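Local coordinates for protein transcriptional regulator, TetR family (Vibrio parahaemolyticus, PDB 3HE0) that probably binds regulatory DNA as a dimer through a helix-turn-helix motif and so controls transcription, at the interface of chains A and B. Sequence-based numbering; all coordinates share one arbitrary frame. Chains: chain A/B, Transcriptional regulator, TetR family.

Contact 1: the interface of chains A and B. Residues chain A 166, 169, 174-175; chain B 153, 161.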
loop_
_atom_site.group_PDB
_atom_site.type_symbol
_atom_site.label_atom_id
_atom_site.label_comp_id
_atom_site.label_asym_id
_atom_site.label_seq_id
_atom_site.Cartn_x
_atom_site.Cartn_y
_atom_site.Cartn_z
ATOM N N LEU A 166 -7.496 0.835 -4.083
ATOM C CA LEU A 166 -8.300 1.142 -5.262
ATOM C C LEU A 166 -7.926 2.522 -5.822
ATOM O O LEU A 166 -7.756 2.707 -7.040
ATOM C CB LEU A 166 -9.798 1.131 -4.918
ATOM C CG LEU A 166 -10.561 -0.187 -4.881
ATOM C CD1 LEU A 166 -11.971 0.122 -4.489
ATOM C CD2 LEU A 166 -10.536 -0.850 -6.203
ATOM N N LYS A 169 -4.408 2.401 -7.408
ATOM C CA LYS A 169 -4.479 1.742 -8.709
ATOM C C LYS A 169 -5.340 2.492 -9.740
ATOM O O LYS A 169 -5.118 2.335 -10.945
ATOM C CB LYS A 169 -4.946 0.284 -8.545
ATOM C CG LYS A 169 -3.864 -0.644 -7.943
ATOM C CD LYS A 169 -4.070 -2.128 -8.302
ATOM C CE LYS A 169 -2.884 -3.001 -7.872
ATOM N NZ LYS A 169 -1.656 -2.736 -8.695
ATOM N N PHE A 174 -4.923 1.771 -13.818
ATOM C CA PHE A 174 -5.272 0.357 -14.030
ATOM C C PHE A 174 -6.744 0.125 -14.410
ATOM O O PHE A 174 -7.060 -0.836 -15.111
ATOM C CB PHE A 174 -4.843 -0.507 -12.834
ATOM C CG PHE A 174 -3.349 -0.504 -12.605
ATOM C CD1 PHE A 174 -2.476 -0.845 -13.640
ATOM C CD2 PHE A 174 -2.813 -0.146 -11.374
ATOM C CE1 PHE A 174 -1.112 -0.828 -13.452
ATOM C CE2 PHE A 174 -1.438 -0.126 -11.175
ATOM C CZ PHE A 174 -0.585 -0.468 -12.218
ATOM N N TYR A 175 -7.625 1.023 -13.975
ATOM C CA TYR A 175 -9.038 0.992 -14.371
ATOM C C TYR A 175 -9.684 2.384 -14.214
ATOM O O TYR A 175 -9.240 3.197 -13.387
ATOM C CB TYR A 175 -9.795 -0.023 -13.523
ATOM C CG TYR A 175 -9.748 0.345 -12.075
ATOM C CD1 TYR A 175 -10.708 1.187 -11.521
ATOM C CD2 TYR A 175 -8.710 -0.106 -11.264
ATOM C CE1 TYR A 175 -10.648 1.551 -10.194
ATOM C CE2 TYR A 175 -8.639 0.247 -9.933
ATOM C CZ TYR A 175 -9.609 1.071 -9.400
ATOM O OH TYR A 175 -9.533 1.415 -8.075
ATOM N N GLU B 153 -10.230 -5.879 -11.230
ATOM C CA GLU B 153 -9.335 -5.013 -10.485
ATOM C C GLU B 153 -10.045 -4.453 -9.268
ATOM O O GLU B 153 -9.439 -4.312 -8.234
ATOM C CB GLU B 153 -8.838 -3.849 -11.362
ATOM C CG GLU B 153 -7.725 -4.270 -12.348
ATOM C CD GLU B 153 -6.330 -4.168 -11.739
ATOM O OE1 GLU B 153 -6.190 -4.271 -10.481
ATOM O OE2 GLU B 153 -5.357 -3.981 -12.522
ATOM N N GLU B 161 -6.512 -6.953 -1.416
ATOM C CA GLU B 161 -5.821 -5.797 -0.812
ATOM C C GLU B 161 -6.146 -5.621 0.672
ATOM O O GLU B 161 -5.417 -4.942 1.398
ATOM C CB GLU B 161 -6.133 -4.517 -1.566
ATOM C CG GLU B 161 -5.670 -4.529 -3.022
ATOM C CD GLU B 161 -4.139 -4.584 -3.146
ATOM O OE1 GLU B 161 -3.404 -4.145 -2.208
ATOM O OE2 GLU B 161 -3.677 -5.087 -4.194
#
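In the C-terminal regulatory domain of this TetR-family regulator, the end of helix 160-171 of chain A and the turn after it close over B:Glu153, near the start of helix 152-158. B:Glu153 buries 81 Å² here and is touched at its CB and again at its carboxylate. At its base, CB lies 3.7 Å from CD2 of A:Tyr175, off the plane of the phenol ring, at its CD2 rim. Beyond CB the chain folds back at chi2 (-88°), which carries the carboxylate across to A:Phe174 and A:Lys169. There OE2 rests 3.5 Å from CB of A:Phe174, with the carboxylate and the phenyl ring turned 24° apart, while OE1 is 3.7 Å from CD of A:Lys169, whose chain runs at about a right angle to the glutamate.

The amine end of A:Lys169 bends away at chi4, leaving NZ 5.1 Å from OE1 of B:Glu153 and 5.5 Å from OE2 of B:Glu161. Neither pair is in contact, yet the two carboxylates may favour a charged lysine at long range. Within chain A, the hydroxyl OH of A:Tyr175 donates a hydrogen bond to the backbone O of A:Leu166 from above the carbonyl plane (39° out of it), not along a lone pair, tying the turn to its helix. The patch thus joins the exit of one subunit's helix 160-171 to the start of the other's helix 152-158, bordered by B:Glu161 at the start of the partner's helix 160-171.

Contact 2: the interface of chains A and B. Residues chain A 120-121, 124; chain B 173-174.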
loop_
_atom_site.group_PDB
_atom_site.type_symbol
_atom_site.label_atom_id
_atom_site.label_comp_id
_atom_site.label_asym_id
_atom_site.label_seq_id
_atom_site.Cartn_x
_atom_site.Cartn_y
_atom_site.Cartn_z
ATOM N N ARG A 120 9.788 2.999 15.767
ATOM C CA ARG A 120 8.699 2.373 14.976
ATOM C C ARG A 120 7.385 2.235 15.745
ATOM O O ARG A 120 6.311 2.536 15.213
ATOM C CB ARG A 120 9.124 1.005 14.419
ATOM N N ASN A 121 7.468 1.799 16.996
ATOM C CA ASN A 121 6.285 1.691 17.841
ATOM C C ASN A 121 5.846 3.037 18.390
ATOM O O ASN A 121 4.648 3.283 18.531
ATOM C CB ASN A 121 6.527 0.707 18.983
ATOM C CG ASN A 121 6.687 -0.708 18.492
ATOM O OD1 ASN A 121 5.944 -1.153 17.619
ATOM N ND2 ASN A 121 7.657 -1.427 19.045
ATOM N N TRP A 124 3.968 4.557 15.344
ATOM C CA TRP A 124 2.693 3.858 15.203
ATOM C C TRP A 124 1.714 4.313 16.281
ATOM O O TRP A 124 0.620 4.739 15.959
ATOM C CB TRP A 124 2.868 2.332 15.225
ATOM N N GLY B 173 4.746 -5.768 13.093
ATOM C CA GLY B 173 4.673 -5.968 14.524
ATOM C C GLY B 173 3.741 -4.952 15.139
ATOM O O GLY B 173 3.736 -4.779 16.345
ATOM N N PHE B 174 2.950 -4.282 14.316
ATOM C CA PHE B 174 2.073 -3.232 14.800
ATOM C C PHE B 174 0.866 -3.837 15.483
ATOM O O PHE B 174 0.603 -3.573 16.652
ATOM C CB PHE B 174 1.679 -2.292 13.648
ATOM C CG PHE B 174 2.710 -1.211 13.365
ATOM C CD1 PHE B 174 3.988 -1.237 13.960
ATOM C CD2 PHE B 174 2.409 -0.164 12.506
ATOM C CE1 PHE B 174 4.923 -0.233 13.713
ATOM C CE2 PHE B 174 3.351 0.841 12.245
ATOM C CZ PHE B 174 4.607 0.804 12.851
#
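Ring packing carries this part of the A-B interface, probably the family's usual dimer: B:Phe174, in the turn after helix 160-171 of chain B, lays its phenyl ring against helix 117-129 of chain A. The CB methylene of A:Trp124 sits over one face of that ring, 3.4 Å from the centroid, in a CH-pi contact. It is displaced toward the rim, so that CZ, at 3.3 Å from CB, and CE2 are nearer to it than CG, which lies 4.0 Å away. The far end of the phenyl group therefore does most of the touching. The indole of A:Trp124 is not modelled, and its part in the packing cannot be read from this copy; the side chain of A:Arg120 is likewise incomplete.

Polar atoms of the helix meet the same ring through van der Waals contact. The backbone O of A:Arg120 reaches the CE1-CZ rim from the same side as the A:Trp124 methylene, tilted out of the ring plane, 3.4 Å from CZ and about equally far from CE1. Next along the helix, A:Asn121 holds its side-chain carbonyl oxygen OD1 4.1 Å from CE1 of B:Phe174, a looser touch. Its amide plane is turned 53° from the ring, so the two flat groups do not stack. With chi1 at -67°, CG of A:Asn121 stands beside its own backbone N and the amide leans toward the partner chain.

On the chain B side, B:Gly173 hides little surface. Its positive phi (87°), a value glycine adopts easily, probably helps the chain turn between the helix and the aromatic residue. B:Phe174 itself buries 64 Å² against chain A. Short as the segment is, it lets the turn beyond helix 160-171 dock an aromatic ring on one turn of helix 117-129 in the other subunit's C-terminal domain.

About 27 Å separates the centres of contact 1 and contact 2, measured over their C-alpha atoms. They share the turn that follows helix 160-171, and one phenylalanine in particular: A:Phe174 in contact 1, B:Phe174 in contact 2. By the two-fold, each copy of this residue takes part in both kinds of packing, its CB meeting the partner's glutamate and its ring the partner's helix 117-129. One turn thus bridges two elements of the opposite subunit. Such pairing of C-terminal domains is how TetR-family dimers usually set the spacing of their DNA-binding heads, which probably applies here too.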